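Local coordinates for FMN-binding protein (Syntrophomonas wolfei subsp. wolfei, PDB 3IN6) that binds flavin mononucleotide in pockets shared between the two chains of its assembly; the reaction it serves is not established, at residues C62-F65 / G66-T70. Sequence-based numbering, arbitrary orientation.
Sequences CARF and GADKT. With FMN (flavin mononucleotide), chain C.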
loop_
_atom_site.group_PDB
_atom_site.type_symbol
_atom_site.label_atom_id
_atom_site.label_comp_id
_atom_site.label_asym_id
_atom_site.label_seq_id
_atom_site.Cartn_x
_atom_site.Cartn_y
_atom_site.Cartn_z
ATOM N N CYS A 62 13.470 -6.302 -8.256
ATOM C CA CYS A 62 12.161 -6.875 -8.269
ATOM C C CYS A 62 11.865 -7.495 -9.631
ATOM O O CYS A 62 12.196 -6.903 -10.679
ATOM C CB CYS A 62 11.261 -5.677 -7.976
ATOM S SG CYS A 62 9.591 -5.768 -8.397
ATOM N N ALA A 63 11.266 -8.684 -9.613
ATOM C CA ALA A 63 10.881 -9.369 -10.836
ATOM C C ALA A 63 9.564 -8.793 -11.324
ATOM O O ALA A 63 8.604 -8.713 -10.563
ATOM C CB ALA A 63 10.718 -10.849 -10.589
ATOM N N ARG A 64 9.511 -8.375 -12.579
ATOM C CA ARG A 64 8.258 -7.910 -13.129
ATOM C C ARG A 64 7.722 -8.945 -14.130
ATOM O O ARG A 64 8.278 -9.131 -15.226
ATOM C CB ARG A 64 8.409 -6.527 -13.742
ATOM C CG ARG A 64 7.078 -5.887 -14.117
ATOM C CD ARG A 64 6.784 -6.139 -15.559
ATOM N NE ARG A 64 5.393 -5.933 -15.947
ATOM C CZ ARG A 64 5.016 -5.682 -17.194
ATOM N NH1 ARG A 64 5.924 -5.574 -18.155
ATOM N NH2 ARG A 64 3.734 -5.515 -17.484
ATOM N N PHE A 65 6.669 -9.648 -13.708
ATOM C CA PHE A 65 5.999 -10.646 -14.539
ATOM C C PHE A 65 4.507 -10.330 -14.742
ATOM O O PHE A 65 3.953 -10.669 -15.784
ATOM C CB PHE A 65 6.234 -12.072 -14.020
ATOM C CG PHE A 65 5.813 -12.304 -12.594
ATOM C CD1 PHE A 65 6.694 -12.054 -11.542
ATOM C CD2 PHE A 65 4.555 -12.837 -12.299
ATOM C CE1 PHE A 65 6.312 -12.300 -10.211
ATOM C CE2 PHE A 65 4.163 -13.082 -10.972
ATOM C CZ PHE A 65 5.043 -12.812 -9.931
ATOM N N GLY A 66 3.861 -9.700 -13.756
ATOM C CA GLY A 66 2.476 -9.241 -13.887
ATOM C C GLY A 66 2.546 -7.739 -13.703
ATOM O O GLY A 66 3.269 -7.044 -14.444
ATOM N N ALA A 67 1.783 -7.230 -12.738
ATOM C CA ALA A 67 1.887 -5.840 -12.325
ATOM C C ALA A 67 1.966 -4.813 -13.457
ATOM O O ALA A 67 2.843 -3.958 -13.440
ATOM C CB ALA A 67 3.117 -5.712 -11.405
ATOM N N ASP A 68 1.031 -4.884 -14.404
ATOM C CA ASP A 68 0.997 -3.996 -15.589
ATOM C C ASP A 68 0.811 -2.508 -15.291
ATOM O O ASP A 68 1.539 -1.679 -15.824
ATOM C CB ASP A 68 -0.135 -4.421 -16.531
ATOM C CG ASP A 68 0.066 -5.813 -17.137
ATOM O OD1 ASP A 68 1.215 -6.293 -17.206
ATOM O OD2 ASP A 68 -0.947 -6.407 -17.569
ATOM N N LYS A 69 -0.177 -2.166 -14.469
ATOM C CA LYS A 69 -0.447 -0.765 -14.108
ATOM C C LYS A 69 0.712 -0.219 -13.263
ATOM O O LYS A 69 1.209 0.883 -13.507
ATOM C CB LYS A 69 -1.785 -0.669 -13.376
ATOM C CG LYS A 69 -2.364 0.734 -13.075
ATOM C CD LYS A 69 -2.598 1.556 -14.332
ATOM C CE LYS A 69 -4.004 2.229 -14.370
ATOM N NZ LYS A 69 -4.332 2.986 -13.153
ATOM N N THR A 70 1.137 -1.003 -12.281
ATOM C CA THR A 70 2.307 -0.685 -11.443
ATOM C C THR A 70 3.518 -0.334 -12.303
ATOM O O THR A 70 4.195 0.685 -12.073
ATOM C CB THR A 70 2.645 -1.880 -10.542
ATOM O OG1 THR A 70 1.532 -2.095 -9.670
ATOM C CG2 THR A 70 3.899 -1.631 -9.694
HETATM N N1 FMN C . 3.701 -9.520 -9.728
HETATM C C2 FMN C . 4.957 -9.087 -10.113
HETATM O O2 FMN C . 5.120 -8.558 -11.218
HETATM N N3 FMN C . 6.036 -9.250 -9.252
HETATM C C4 FMN C . 5.871 -9.851 -8.012
HETATM O O4 FMN C . 6.860 -9.985 -7.270
HETATM C C4A FMN C . 4.598 -10.306 -7.632
HETATM N N5 FMN C . 4.393 -10.922 -6.401
HETATM C C5A FMN C . 3.135 -11.366 -6.012
HETATM C C6 FMN C . 2.969 -11.971 -4.758
HETATM C C7 FMN C . 1.710 -12.428 -4.361
HETATM C C7M FMN C . 1.561 -13.074 -3.017
HETATM C C8 FMN C . 0.603 -12.269 -5.206
HETATM C C8M FMN C . -0.766 -12.741 -4.789
HETATM C C9 FMN C . 0.768 -11.654 -6.455
HETATM C C9A FMN C . 2.040 -11.201 -6.873
HETATM N N10 FMN C . 2.237 -10.578 -8.114
HETATM C C10 FMN C . 3.508 -10.139 -8.496
HETATM C "C1'" FMN C . 1.089 -10.393 -9.082
HETATM C "C2'" FMN C . 0.497 -8.984 -9.050
HETATM O "O2'" FMN C . 0.122 -8.631 -7.737
HETATM C "C3'" FMN C . -0.694 -8.926 -10.014
HETATM O "O3'" FMN C . -0.201 -8.990 -11.338
HETATM C "C4'" FMN C . -1.574 -7.683 -9.840
HETATM O "O4'" FMN C . -2.771 -7.841 -10.569
HETATM C "C5'" FMN C . -0.893 -6.415 -10.326
HETATM O "O5'" FMN C . -1.725 -5.311 -10.066
HETATM P P FMN C . -1.690 -3.975 -10.979
HETATM O O1P FMN C . -2.279 -4.232 -12.339
HETATM O O2P FMN C . -0.278 -3.447 -11.169
HETATM O O3P FMN C . -2.581 -3.027 -10.247
#
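The flat guanidinium of Arg64 meets Gly66 O and the carboxylate of Asp68 at its edge, Gly66 O tilted 21° from its plane, while the ring of Phe65 lays one face over the pyrimidine part of the flavin, its CE1 atom 3.2 Å from N3 of FMN. These groups belong to a strand-turn-helix, strand 59-64 running through a tight loop into helix 68-77, that lines the cofactor from pyrimidine to phosphate; Arg97 and Leu145 of the second subunit also bind FMN, consistent with a split-barrel flavoprotein related to pyridoxamine 5'-phosphate oxidase. Arg64 extends with CG anti to the backbone N (chi1 -170°), then bends at chi2 and runs alongside the turn, past the Gly66 carbonyl. Its NE donates to Gly66 O at 2.8 Å, and NH2 forms a salt bridge to Asp68 OD1 at 2.7 Å; the hydrogen bond within that bridge is weak, with guanidinium and carboxylate planes 75° apart. Tyr71 makes a cation-pi contact with the same arginine, and NH1 goes to Asn131 OD1, so several partners fix its orientation. At the rim of the flavin pyrimidine, Ala63 O accepts from FMN N3, and the successive amides Phe65 N and Gly66 N both donate to FMN O2. Ala67, the N-cap, gives its N to the ribityl O3' at 3.0 Å. At the phosphate, Thr70 donates twice to FMN O2P, from N at 3.0 Å and from OG1 at 2.7 Å.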